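Local coordinates for Exo beta-1,2-glucooligosaccharide sophorohydrolase (non-reducing end) (Parabacteroides distasonis ATCC 8503, PDB 5Z06), which hydrolyses linear beta-1,2-glucan and beta-1,2-glucooligosaccharides of four or more glucose units from the non-reducing end, releasing sophorose, at residues L544-F549 with N555-N560; I461-T466 with K511-G516; G401-R406 with M688-V693; M290-N295 with N677-L682; A612-L617 with G665-P670. All coordinates share one frame; numbering follows the deposited sequence.

Contact 1 (L544-F549 with N555-N560); sequences LDPHKF and NYFENN
Pro546 is wedged against the first turn of helix 556-573, its CB 3.4 Å from Phe557 N, and this buried side is the dense part of the contact. Beside it Phe549 O receives Tyr556 N at 3.0 Å with an N-H...O angle of 167°, while Pro546 O takes a weaker, more bent bond from Phe557 N. The rings of Phe549 and Tyr556 run side by side, nearly parallel but slid apart, meeting at CD2 to CD2 (3.6 Å). Asn555 is the N-cap of the helix: CG lies anti to the backbone N (chi1 174°), which lets OD1 accept from Glu558 N at 3.1 Å. Its ND2 turns the other way, bonding to Thr550 and, from above the carbonyl plane, to His547 O at 3.2 Å. With an alanine at this position, Glu558 N is likely to lose its cap and His547 O its tie to the helix start. On the more exposed side the contact is mainly ring on ring. The imidazole of His547 forms an offset stack on Phe557, centroids 3.8 Å apart and planes at 15°, with CE1 above the centre of the phenyl face; Trp684 and Tyr622 meet this pair from elsewhere in the chain.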
# COMPACT_ATOMS: atom_id res chain seq x y z
N LEU A 544 -17.41 14.57 4.27
CA LEU A 544 -18.66 14.84 3.65
C LEU A 544 -19.57 13.63 3.80
O LEU A 544 -19.27 12.55 3.31
CB LEU A 544 -18.50 15.17 2.17
CG LEU A 544 -19.82 15.48 1.45
CD1 LEU A 544 -20.59 16.65 2.08
CD2 LEU A 544 -19.53 15.75 -0.02
N ASP A 545 -20.67 13.85 4.50
CA ASP A 545 -21.62 12.79 4.77
C ASP A 545 -22.52 12.69 3.56
O ASP A 545 -23.31 13.60 3.33
CB ASP A 545 -22.43 13.13 6.02
CG ASP A 545 -23.36 12.02 6.44
OD1 ASP A 545 -23.64 11.15 5.61
OD2 ASP A 545 -23.82 12.01 7.60
N PRO A 546 -22.41 11.61 2.78
CA PRO A 546 -23.16 11.53 1.54
C PRO A 546 -24.69 11.40 1.74
O PRO A 546 -25.45 11.69 0.80
CB PRO A 546 -22.58 10.28 0.85
CG PRO A 546 -22.12 9.42 1.96
CD PRO A 546 -21.64 10.37 3.03
N HIS A 547 -25.11 10.96 2.92
CA HIS A 547 -26.51 11.03 3.35
C HIS A 547 -27.01 12.47 3.32
O HIS A 547 -28.20 12.69 3.18
CB HIS A 547 -26.70 10.58 4.82
CG HIS A 547 -26.37 9.14 5.10
ND1 HIS A 547 -27.26 8.11 4.86
CD2 HIS A 547 -25.29 8.57 5.69
CE1 HIS A 547 -26.72 6.96 5.26
NE2 HIS A 547 -25.52 7.21 5.75
N LYS A 548 -26.13 13.45 3.53
CA LYS A 548 -26.55 14.83 3.75
C LYS A 548 -26.12 15.72 2.64
O LYS A 548 -25.99 16.93 2.82
CB LYS A 548 -25.99 15.34 5.07
CG LYS A 548 -26.49 14.55 6.28
CD LYS A 548 -25.75 15.02 7.51
CE LYS A 548 -26.29 14.42 8.79
NZ LYS A 548 -25.52 15.05 9.91
N PHE A 549 -25.88 15.13 1.47
CA PHE A 549 -25.69 15.92 0.30
C PHE A 549 -26.45 15.30 -0.82
O PHE A 549 -26.29 14.11 -1.15
CB PHE A 549 -24.24 16.08 -0.09
CG PHE A 549 -24.09 16.87 -1.34
CD1 PHE A 549 -24.55 18.18 -1.39
CD2 PHE A 549 -23.55 16.31 -2.48
CE1 PHE A 549 -24.46 18.93 -2.55
CE2 PHE A 549 -23.46 17.05 -3.64
CZ PHE A 549 -23.92 18.36 -3.68
N ASN A 555 -29.34 11.97 -4.31
CA ASN A 555 -28.69 11.92 -3.02
C ASN A 555 -27.44 11.02 -3.14
O ASN A 555 -27.51 9.96 -3.77
CB ASN A 555 -29.63 11.33 -2.02
CG ASN A 555 -28.97 11.12 -0.69
OD1 ASN A 555 -28.55 10.01 -0.35
ND2 ASN A 555 -28.81 12.21 0.05
N TYR A 556 -26.32 11.42 -2.54
CA TYR A 556 -25.06 10.67 -2.73
C TYR A 556 -24.90 9.40 -1.91
O TYR A 556 -24.30 8.46 -2.40
CB TYR A 556 -23.81 11.60 -2.73
CG TYR A 556 -23.77 12.22 -4.06
CD1 TYR A 556 -23.23 11.55 -5.14
CD2 TYR A 556 -24.46 13.39 -4.31
CE1 TYR A 556 -23.29 12.06 -6.41
CE2 TYR A 556 -24.52 13.93 -5.58
CZ TYR A 556 -23.95 13.26 -6.63
OH TYR A 556 -24.01 13.78 -7.89
N PHE A 557 -25.46 9.31 -0.72
CA PHE A 557 -25.42 8.04 -0.03
C PHE A 557 -26.13 7.00 -0.90
O PHE A 557 -25.64 5.90 -1.06
CB PHE A 557 -26.11 8.06 1.32
CG PHE A 557 -26.11 6.72 1.98
CD1 PHE A 557 -24.96 6.26 2.62
CD2 PHE A 557 -27.20 5.87 1.89
CE1 PHE A 557 -24.92 5.01 3.20
CE2 PHE A 557 -27.18 4.61 2.47
CZ PHE A 557 -26.04 4.18 3.12
N GLU A 558 -27.32 7.35 -1.39
CA GLU A 558 -28.12 6.46 -2.22
C GLU A 558 -27.34 6.01 -3.45
O GLU A 558 -27.30 4.82 -3.77
CB GLU A 558 -29.40 7.16 -2.68
CG GLU A 558 -30.29 6.36 -3.62
CD GLU A 558 -31.20 7.26 -4.43
OE1 GLU A 558 -32.30 7.57 -3.93
OE2 GLU A 558 -30.81 7.67 -5.55
N ASN A 559 -26.74 6.97 -4.13
CA ASN A 559 -26.04 6.69 -5.37
C ASN A 559 -24.71 5.96 -5.15
O ASN A 559 -24.39 5.01 -5.87
CB ASN A 559 -25.79 7.98 -6.14
CG ASN A 559 -25.59 7.73 -7.62
OD1 ASN A 559 -26.53 7.29 -8.31
ND2 ASN A 559 -24.39 7.95 -8.11
N ASN A 560 -23.93 6.42 -4.17
CA ASN A 560 -22.68 5.77 -3.78
C ASN A 560 -22.95 4.33 -3.37
O ASN A 560 -22.25 3.42 -3.79
CB ASN A 560 -22.00 6.50 -2.61
CG ASN A 560 -21.42 7.84 -3.01
OD1 ASN A 560 -21.51 8.26 -4.18
ND2 ASN A 560 -20.85 8.54 -2.05

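Contact 2 (I461-T466 with K511-G516); sequences IGWNET and KMYTNG
Two loops of the glycoamylase-like region meet here, the one leading into helix 467-475 and the one after helix 495-505, with Gly462 and Trp463 of the first against Tyr513 of the second. Tyr513 sits at the corner of a classic gamma turn, identified by its phi of 73° and psi of -62° and by a weak bond from Thr514 N to Met512 O (2.8 Å). With CG anti to the backbone N (chi1 -176°), the phenol reaches across to the cis peptide before Trp463. Its edge faces Gly462, CD1 lying 3.5 Å from Gly462 O, and CE1 is 3.6 Å from Trp463 N. Glycine fits the spot, since a CB on Gly462 would come within 3.3 Å of Tyr513 CE1. A water bridges the backbones, accepting from Trp463 N at 3.2 Å and donating to Tyr513 O at 2.7 Å. The phenol oxygen lies at the edge of the indole and comes very close to Tyr556 OH, too close for a bond there to be taken at face value. Replacing Tyr513 by an alanine would probably open a gap beside the cis peptide and lose the ring's contacts with Gly462 O and Trp463 N. Farther along, Asn464 OD1 accepts from Thr466 OG1 on a lone pair, at 2.9 Å, and from Thr466 N above its carbonyl plane, the geometry of an Asx turn leading into the helix.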
# COMPACT_ATOMS: atom_id res chain seq x y z
N ILE A 461 -13.39 16.97 -13.14
CA ILE A 461 -14.66 16.61 -13.73
C ILE A 461 -15.13 15.32 -13.13
O ILE A 461 -14.45 14.29 -13.25
CB ILE A 461 -14.52 16.45 -15.26
CG1 ILE A 461 -13.98 17.76 -15.88
CG2 ILE A 461 -15.85 16.02 -15.89
CD1 ILE A 461 -13.59 17.63 -17.33
N GLY A 462 -16.29 15.38 -12.47
CA GLY A 462 -16.96 14.20 -11.91
C GLY A 462 -17.81 13.52 -12.97
O GLY A 462 -18.00 14.08 -14.03
N TRP A 463 -18.33 12.32 -12.73
CA TRP A 463 -18.10 11.53 -11.53
C TRP A 463 -16.68 10.99 -11.48
O TRP A 463 -16.22 10.30 -12.40
CB TRP A 463 -19.04 10.36 -11.48
CG TRP A 463 -18.77 9.41 -10.36
CD1 TRP A 463 -18.24 8.13 -10.45
CD2 TRP A 463 -18.97 9.66 -8.97
NE1 TRP A 463 -18.14 7.58 -9.20
CE2 TRP A 463 -18.57 8.48 -8.27
CE3 TRP A 463 -19.46 10.74 -8.26
CZ2 TRP A 463 -18.67 8.38 -6.89
CZ3 TRP A 463 -19.56 10.63 -6.87
CH2 TRP A 463 -19.17 9.46 -6.21
N ASN A 464 -15.99 11.37 -10.42
CA ASN A 464 -14.77 10.74 -10.01
C ASN A 464 -14.58 11.01 -8.51
O ASN A 464 -15.56 11.25 -7.80
CB ASN A 464 -13.58 11.15 -10.92
CG ASN A 464 -13.17 12.60 -10.78
OD1 ASN A 464 -13.80 13.40 -10.08
ND2 ASN A 464 -12.11 12.95 -11.46
N GLU A 465 -13.35 11.00 -8.04
CA GLU A 465 -13.07 11.11 -6.59
C GLU A 465 -13.08 12.52 -6.05
O GLU A 465 -12.91 12.70 -4.83
CB GLU A 465 -11.70 10.50 -6.26
CG GLU A 465 -10.48 11.25 -6.79
CD GLU A 465 -9.93 10.66 -8.08
OE1 GLU A 465 -10.74 10.42 -8.94
OE2 GLU A 465 -8.72 10.48 -8.25
N THR A 466 -13.24 13.51 -6.94
CA THR A 466 -12.91 14.88 -6.63
C THR A 466 -14.10 15.73 -6.20
O THR A 466 -13.98 16.95 -6.19
CB THR A 466 -12.22 15.57 -7.83
OG1 THR A 466 -13.18 15.91 -8.83
CG2 THR A 466 -11.14 14.66 -8.43
N LYS A 511 -21.45 9.81 -19.24
CA LYS A 511 -20.76 10.93 -19.88
C LYS A 511 -21.53 12.26 -19.66
O LYS A 511 -20.92 13.32 -19.69
CB LYS A 511 -20.51 10.67 -21.37
CG LYS A 511 -21.74 10.78 -22.24
CD LYS A 511 -21.38 10.52 -23.69
CE LYS A 511 -22.51 10.96 -24.59
NZ LYS A 511 -22.09 10.92 -26.01
N MET A 512 -22.84 12.20 -19.40
CA MET A 512 -23.64 13.39 -19.06
C MET A 512 -23.63 13.75 -17.57
O MET A 512 -24.47 14.51 -17.10
CB MET A 512 -25.11 13.19 -19.50
CG MET A 512 -25.33 12.91 -20.99
SD MET A 512 -24.52 14.17 -21.99
CE MET A 512 -25.61 15.59 -21.75
N TYR A 513 -22.66 13.19 -16.83
CA TYR A 513 -22.59 13.23 -15.35
C TYR A 513 -23.61 12.31 -14.76
O TYR A 513 -23.26 11.38 -14.01
CB TYR A 513 -22.70 14.63 -14.73
CG TYR A 513 -22.51 14.53 -13.24
CD1 TYR A 513 -21.25 14.33 -12.69
CD2 TYR A 513 -23.60 14.59 -12.38
CE1 TYR A 513 -21.08 14.23 -11.31
CE2 TYR A 513 -23.44 14.47 -11.02
CZ TYR A 513 -22.18 14.29 -10.49
OH TYR A 513 -22.08 14.17 -9.13
N THR A 514 -24.87 12.63 -15.03
CA THR A 514 -25.94 11.67 -14.91
C THR A 514 -25.70 10.47 -15.82
O THR A 514 -25.02 10.54 -16.86
CB THR A 514 -27.28 12.27 -15.33
OG1 THR A 514 -27.12 12.88 -16.62
CG2 THR A 514 -27.73 13.28 -14.31
N ASN A 515 -26.28 9.36 -15.43
CA ASN A 515 -26.03 8.10 -16.10
C ASN A 515 -27.40 7.54 -16.49
O ASN A 515 -27.73 7.50 -17.69
CB ASN A 515 -25.21 7.19 -15.18
CG ASN A 515 -24.90 5.84 -15.79
OD1 ASN A 515 -25.74 5.24 -16.46
ND2 ASN A 515 -23.70 5.33 -15.51
N GLY A 516 -28.18 7.11 -15.50
CA GLY A 516 -29.50 6.55 -15.76
C GLY A 516 -29.57 5.11 -16.21
O GLY A 516 -30.66 4.57 -16.31
O HOH W 1 -20.66 10.85 -14.37

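Contact 3 (G401-R406 with M688-V693); sequences GLLTAR and MSHPDV
Leu403 lays its CD1 methyl over the imidazole of His690, 4.2 Å from the ring centroid and only 2° off the ring normal, a CH-pi contact centred on the face. The second methyl, CD2, comes down nearer the rim and is 3.6 Å from His690 NE2, so the branched end of the leucine straddles centre and border of one ring. The other face is taken by a residue next along the chain: Pro691 CD stands 3.5 Å above it, off toward the rim. The imidazole is thus held between a methyl pair and a proline ring. Its rotation has a further tie, because His690 is the N-cap of helix 691-702 and its ND1 accepts from Asp692 N at 3.1 Å, a weak, bent bond. That acceptor role is consistent with ND1 being unprotonated. Having CG anti to the backbone N (chi1 -169°) carries the ring toward helix 392-408. Beyond the ring, Leu403 CD1 also touches Val693 CG2 at 4.2 Å, the two side chains running antiparallel where they meet. Arg406 adds an aliphatic contact, its CD 4.1 Å from His690 CD2; its chain bends at the second torsion and its guanidinium plane stands 79° from that of the imidazole, with NE engaged in a salt bridge to Asp424. The contact joins helix 392-408 to the start of helix 691-702, with Trp427 of helix 414-428 meeting both Leu403 and His690, and Phe687 of helix 682-688 packing on Val693.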
# COMPACT_ATOMS: atom_id res chain seq x y z
N GLY A 401 -9.79 16.32 6.03
CA GLY A 401 -9.27 15.78 7.26
C GLY A 401 -9.08 16.86 8.30
O GLY A 401 -9.49 16.69 9.44
N LEU A 402 -8.47 17.98 7.90
CA LEU A 402 -8.14 19.02 8.86
C LEU A 402 -9.35 19.69 9.46
O LEU A 402 -9.36 19.97 10.67
CB LEU A 402 -7.22 20.07 8.26
CG LEU A 402 -5.80 19.59 7.97
CD1 LEU A 402 -5.16 20.62 7.06
CD2 LEU A 402 -4.96 19.39 9.22
N LEU A 403 -10.37 19.93 8.64
CA LEU A 403 -11.59 20.52 9.16
C LEU A 403 -12.31 19.56 10.09
O LEU A 403 -12.92 20.00 11.06
CB LEU A 403 -12.53 20.95 8.05
CG LEU A 403 -11.99 22.07 7.15
CD1 LEU A 403 -13.13 22.50 6.24
CD2 LEU A 403 -11.44 23.27 7.89
N THR A 404 -12.21 18.26 9.80
CA THR A 404 -12.73 17.25 10.71
C THR A 404 -11.99 17.33 12.03
O THR A 404 -12.61 17.42 13.08
CB THR A 404 -12.60 15.85 10.11
OG1 THR A 404 -13.32 15.81 8.89
CG2 THR A 404 -13.15 14.81 11.06
N ALA A 405 -10.68 17.32 11.97
CA ALA A 405 -9.88 17.42 13.17
C ALA A 405 -10.20 18.69 13.93
O ALA A 405 -10.28 18.67 15.16
CB ALA A 405 -8.40 17.40 12.82
N ARG A 406 -10.37 19.78 13.21
CA ARG A 406 -10.63 21.07 13.83
C ARG A 406 -11.92 21.09 14.64
O ARG A 406 -12.00 21.76 15.66
CB ARG A 406 -10.65 22.16 12.76
CG ARG A 406 -10.64 23.56 13.27
CD ARG A 406 -12.04 24.09 13.37
NE ARG A 406 -12.03 25.47 13.81
CZ ARG A 406 -12.87 26.02 14.69
NH1 ARG A 406 -13.83 25.32 15.30
NH2 ARG A 406 -12.73 27.30 14.97
N MET A 688 -19.35 17.61 9.09
CA MET A 688 -20.61 18.24 8.75
C MET A 688 -21.05 19.33 9.73
O MET A 688 -21.90 20.11 9.39
CB MET A 688 -21.72 17.19 8.60
CG MET A 688 -21.51 16.22 7.43
SD MET A 688 -21.34 17.00 5.81
CE MET A 688 -22.95 17.76 5.67
N SER A 689 -20.47 19.36 10.93
CA SER A 689 -20.71 20.44 11.90
C SER A 689 -19.89 21.67 11.62
O SER A 689 -20.09 22.68 12.31
CB SER A 689 -20.41 20.00 13.34
OG SER A 689 -19.02 19.86 13.52
N HIS A 690 -18.96 21.62 10.67
CA HIS A 690 -18.10 22.76 10.43
C HIS A 690 -18.91 23.87 9.75
O HIS A 690 -19.63 23.61 8.80
CB HIS A 690 -16.88 22.41 9.62
CG HIS A 690 -15.86 23.49 9.57
ND1 HIS A 690 -16.02 24.63 8.81
CD2 HIS A 690 -14.66 23.63 10.19
CE1 HIS A 690 -14.97 25.41 8.96
NE2 HIS A 690 -14.12 24.83 9.79
N PRO A 691 -18.80 25.11 10.26
CA PRO A 691 -19.65 26.15 9.72
C PRO A 691 -19.48 26.37 8.23
O PRO A 691 -20.46 26.49 7.54
CB PRO A 691 -19.25 27.39 10.52
CG PRO A 691 -18.69 26.88 11.79
CD PRO A 691 -18.22 25.47 11.56
N ASP A 692 -18.24 26.43 7.74
CA ASP A 692 -18.00 26.59 6.31
C ASP A 692 -18.55 25.47 5.47
O ASP A 692 -18.99 25.71 4.33
CB ASP A 692 -16.53 26.76 6.00
CG ASP A 692 -15.94 27.99 6.66
OD1 ASP A 692 -16.71 28.88 7.03
OD2 ASP A 692 -14.72 28.03 6.87
N VAL A 693 -18.52 24.25 6.03
CA VAL A 693 -19.06 23.08 5.37
C VAL A 693 -20.57 23.23 5.23
O VAL A 693 -21.10 23.05 4.16
CB VAL A 693 -18.69 21.75 6.09
CG1 VAL A 693 -19.43 20.56 5.51
CG2 VAL A 693 -17.19 21.51 5.98

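Contact 4 (M290-N295 with N677-L682); sequences MVQEAN and NYRTNL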
# COMPACT_ATOMS: atom_id res chain seq x y z
N MET A 290 -10.21 -4.24 15.60
CA MET A 290 -8.90 -4.70 15.18
C MET A 290 -8.55 -4.12 13.81
O MET A 290 -7.45 -3.62 13.61
CB MET A 290 -8.88 -6.23 15.10
CG MET A 290 -7.62 -6.83 14.50
SD MET A 290 -7.96 -8.55 14.14
CE MET A 290 -8.71 -8.47 12.51
N VAL A 291 -9.49 -4.18 12.88
CA VAL A 291 -9.23 -3.67 11.54
C VAL A 291 -8.98 -2.17 11.58
O VAL A 291 -8.04 -1.68 10.97
CB VAL A 291 -10.35 -4.03 10.57
CG1 VAL A 291 -10.14 -3.36 9.21
CG2 VAL A 291 -10.40 -5.54 10.38
N GLN A 292 -9.81 -1.45 12.32
CA GLN A 292 -9.63 -0.03 12.47
C GLN A 292 -8.27 0.27 13.07
O GLN A 292 -7.57 1.16 12.60
CB GLN A 292 -10.70 0.53 13.40
CG GLN A 292 -12.06 0.68 12.76
CD GLN A 292 -12.97 1.51 13.64
OE1 GLN A 292 -13.40 1.06 14.69
NE2 GLN A 292 -13.28 2.73 13.19
N GLU A 293 -7.90 -0.49 14.10
CA GLU A 293 -6.65 -0.28 14.81
C GLU A 293 -5.46 -0.56 13.94
O GLU A 293 -4.55 0.25 13.87
CB GLU A 293 -6.57 -1.16 16.06
CG GLU A 293 -5.25 -1.09 16.83
CD GLU A 293 -5.01 -2.35 17.68
OE1 GLU A 293 -5.97 -3.15 17.91
OE2 GLU A 293 -3.85 -2.55 18.10
N ALA A 294 -5.43 -1.72 13.31
CA ALA A 294 -4.30 -2.07 12.47
C ALA A 294 -4.06 -1.02 11.37
O ALA A 294 -2.92 -0.68 11.07
CB ALA A 294 -4.50 -3.43 11.86
N ASN A 295 -5.14 -0.53 10.78
CA ASN A 295 -5.02 0.47 9.73
C ASN A 295 -4.57 1.79 10.33
O ASN A 295 -3.77 2.48 9.77
CB ASN A 295 -6.33 0.61 9.00
CG ASN A 295 -6.55 -0.49 7.99
OD1 ASN A 295 -6.03 -0.44 6.90
ND2 ASN A 295 -7.39 -1.46 8.33
N ASN A 677 -17.48 5.71 10.48
CA ASN A 677 -18.69 6.40 10.07
C ASN A 677 -19.86 5.45 10.10
O ASN A 677 -20.95 5.86 10.47
CB ASN A 677 -18.54 7.03 8.68
CG ASN A 677 -17.78 8.34 8.72
OD1 ASN A 677 -17.80 9.06 9.71
ND2 ASN A 677 -17.12 8.66 7.62
N TYR A 678 -19.64 4.20 9.74
CA TYR A 678 -20.68 3.19 9.87
C TYR A 678 -21.05 2.98 11.33
O TYR A 678 -22.21 2.80 11.64
CB TYR A 678 -20.26 1.84 9.24
CG TYR A 678 -21.05 0.67 9.74
CD1 TYR A 678 -22.37 0.48 9.38
CD2 TYR A 678 -20.47 -0.24 10.59
CE1 TYR A 678 -23.10 -0.59 9.84
CE2 TYR A 678 -21.18 -1.32 11.08
CZ TYR A 678 -22.48 -1.50 10.69
OH TYR A 678 -23.14 -2.61 11.19
N ARG A 679 -20.08 3.01 12.22
CA ARG A 679 -20.32 2.65 13.61
C ARG A 679 -20.98 3.75 14.39
O ARG A 679 -21.90 3.49 15.16
CB ARG A 679 -19.03 2.23 14.28
CG ARG A 679 -18.46 0.92 13.76
CD ARG A 679 -17.17 0.61 14.47
NE ARG A 679 -17.39 -0.24 15.64
CZ ARG A 679 -16.43 -0.78 16.38
NH1 ARG A 679 -15.15 -0.53 16.11
NH2 ARG A 679 -16.75 -1.58 17.39
N THR A 680 -20.48 4.97 14.21
CA THR A 680 -20.89 6.11 15.01
C THR A 680 -21.20 7.38 14.22
O THR A 680 -21.61 8.35 14.82
CB THR A 680 -19.77 6.48 15.99
OG1 THR A 680 -18.57 6.76 15.26
CG2 THR A 680 -19.54 5.33 17.02
N ASN A 681 -20.99 7.38 12.91
CA ASN A 681 -21.04 8.61 12.12
C ASN A 681 -20.01 9.67 12.56
O ASN A 681 -20.18 10.85 12.24
CB ASN A 681 -22.44 9.27 12.14
CG ASN A 681 -23.52 8.41 11.50
OD1 ASN A 681 -23.27 7.62 10.59
ND2 ASN A 681 -24.74 8.61 11.94
N LEU A 682 -18.94 9.27 13.24
CA LEU A 682 -18.07 10.22 13.94
C LEU A 682 -17.48 11.30 13.02
O LEU A 682 -17.67 12.49 13.25
CB LEU A 682 -16.92 9.50 14.62
CG LEU A 682 -15.90 10.40 15.30
CD1 LEU A 682 -16.54 11.10 16.51
CD2 LEU A 682 -14.69 9.58 15.70
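Gln292 and Arg679 meet through one charge-assisted hydrogen bond, from Arg679 NH1 to Gln292 OE1 at 2.8 Å. The oxygen lies 7° from the guanidinium plane, hence at the edge of that group, whereas the donor is tilted from the carbonyl plane of the amide. The two flat groups are not coplanar: their planes stand 55° apart. The N-H...O angle of 140° shows a bent bond. Each partner leans out from its helix, Gln292 with its chain extended beyond CG and Arg679 with its chain bent at the third torsion, and they bridge backbones whose nearest CA atoms, those of Gln292 and Arg679, are 11.1 Å apart. The other end of the glutamine amide, NE2, donates to Glu676, which should fix which way the amide is turned. The backbone of the same residue is tied as well, Gln292 O being hydrogen-bonded to Thr672 OG1.

Two acids share the guanidinium. Arg679 NH1 also makes a salt bridge to Asp289 and NH2 one to Glu285, both on helix 284-297, so acidic groups would probably offset the positive charge. The two helices, 284-297 and 665-680, both belong to the helical part of the chain, consistent with the (alpha/alpha)6 barrel of the six-hairpin clan.

Nonpolar contact accompanies the polar one: Arg679 CD lies 3.8 Å from Gln292 OE1, next to the bonded NH1, and the Gln292 side chain rests on Ile675 of helix 665-680 and on Arg339 of a loop.

Contact 5 (A612-L617 with G665-P670); sequences APTGAL and GLNQAP
The amide of Asn667 has the CG2 methyl of Thr614 over one face, 3.6 Å from Asn667 CG and almost straight above it. The methyl is also 3.7 Å from Asn667 OD1 and 4.1 Å from ND2, so it sits over the middle of the amide. ND2 donates to Asp650, which anchors the amide. A second flat group, the peptide carbonyl of Asn667, is approached in its own plane: Thr614 OG1 donates to Asn667 O at 2.7 Å, on a lone pair with a C=O...O angle of 128°. Turning OG1 anti to the backbone N (chi1 -166°) sends the hydroxyl to this oxygen and leaves CG2 facing the amide. Pro670 lies next to the hydroxyl, its CB 4.2 Å from Thr614 OG1, at the point where the N of Pro670, lacking a hydrogen, makes no bond to the preceding turn and helix 665-680 is kinked. Short helix 614-617 thus docks on the first turns of the longer helix, with Phe328 of helix 323-338 packing on Pro670. Chemically, one threonine does two jobs in a buried setting: its hydroxyl is satisfied by a backbone oxygen, and its methyl supplies an apolar lid for a polar amide.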
# COMPACT_ATOMS: atom_id res chain seq x y z
N ALA A 612 -8.30 -5.08 -3.99
CA ALA A 612 -7.74 -4.25 -2.94
C ALA A 612 -8.74 -4.26 -1.79
O ALA A 612 -9.86 -3.77 -1.95
CB ALA A 612 -7.51 -2.83 -3.44
N PRO A 613 -8.36 -4.81 -0.63
CA PRO A 613 -9.30 -4.87 0.49
C PRO A 613 -9.97 -3.55 0.85
O PRO A 613 -11.08 -3.55 1.38
CB PRO A 613 -8.44 -5.35 1.66
CG PRO A 613 -7.34 -6.11 1.01
CD PRO A 613 -7.09 -5.47 -0.31
N THR A 614 -9.30 -2.44 0.58
CA THR A 614 -9.87 -1.14 0.89
C THR A 614 -11.21 -0.91 0.19
O THR A 614 -12.05 -0.20 0.71
CB THR A 614 -8.88 0.00 0.61
OG1 THR A 614 -9.36 1.19 1.22
CG2 THR A 614 -8.70 0.24 -0.90
N GLY A 615 -11.40 -1.50 -1.00
CA GLY A 615 -12.68 -1.41 -1.72
C GLY A 615 -13.89 -1.76 -0.89
O GLY A 615 -14.77 -0.92 -0.64
N ALA A 616 -13.93 -3.01 -0.40
CA ALA A 616 -15.06 -3.47 0.42
C ALA A 616 -15.08 -2.79 1.78
O ALA A 616 -16.14 -2.38 2.29
CB ALA A 616 -14.99 -4.97 0.62
N LEU A 617 -13.90 -2.66 2.36
CA LEU A 617 -13.83 -2.33 3.77
C LEU A 617 -14.20 -0.89 4.03
O LEU A 617 -14.93 -0.59 4.96
CB LEU A 617 -12.46 -2.66 4.32
CG LEU A 617 -12.14 -4.15 4.22
CD1 LEU A 617 -10.67 -4.36 4.53
CD2 LEU A 617 -13.02 -4.97 5.15
N GLY A 665 -0.83 4.49 1.92
CA GLY A 665 -1.40 5.60 2.70
C GLY A 665 -2.82 5.92 2.31
O GLY A 665 -3.66 6.21 3.17
N LEU A 666 -3.09 5.90 1.01
CA LEU A 666 -4.43 6.17 0.51
C LEU A 666 -5.45 5.14 0.94
O LEU A 666 -6.64 5.47 1.02
CB LEU A 666 -4.44 6.21 -1.02
CG LEU A 666 -3.90 7.43 -1.75
CD1 LEU A 666 -3.91 7.08 -3.22
CD2 LEU A 666 -4.78 8.64 -1.48
N ASN A 667 -5.03 3.90 1.15
CA ASN A 667 -5.99 2.79 1.25
C ASN A 667 -6.30 2.33 2.66
O ASN A 667 -7.33 1.70 2.89
CB ASN A 667 -5.49 1.62 0.40
CG ASN A 667 -5.51 1.94 -1.09
OD1 ASN A 667 -6.17 2.88 -1.50
ND2 ASN A 667 -4.81 1.17 -1.90
N GLN A 668 -5.44 2.65 3.61
CA GLN A 668 -5.66 2.08 4.96
C GLN A 668 -6.61 2.96 5.74
O GLN A 668 -7.51 2.46 6.39
CB GLN A 668 -4.35 1.89 5.72
CG GLN A 668 -3.31 0.95 5.11
CD GLN A 668 -3.87 -0.38 4.68
OE1 GLN A 668 -4.45 -0.48 3.61
NE2 GLN A 668 -3.74 -1.42 5.54
N ALA A 669 -6.41 4.27 5.69
CA ALA A 669 -7.21 5.17 6.53
C ALA A 669 -8.70 5.12 6.18
O ALA A 669 -9.55 5.13 7.10
CB ALA A 669 -6.70 6.60 6.46
N PRO A 670 -9.03 5.06 4.87
CA PRO A 670 -10.46 4.98 4.58
C PRO A 670 -11.14 3.84 5.27
O PRO A 670 -12.32 3.95 5.60
CB PRO A 670 -10.48 4.79 3.07
CG PRO A 670 -9.38 5.69 2.65
CD PRO A 670 -8.28 5.38 3.65

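From the N terminus, contact 4 opens first at 290-295 and contact 3 follows at 401-406. Inside both loops lie three closures in series: contact 2 joins 461-466 to 511-516, contact 1 closes a short loop from 544-549 to 555-560, and contact 5 ties 612-617 to 665-670. Contact 4 then closes at 677-682 and contact 3 at 688-693, so these two cross. Contacts 4 and 5 share helix 665-680, and Asn295 comes close to Gln668 there. Contact 1 touches contact 2, where Asn560 packs on Trp463, and contact 3 through Met688 against Leu544, Asp545 and Lys548. Together they connect helices 284-297, 392-408, 556-573, 665-680 and 691-702 with the intervening loops.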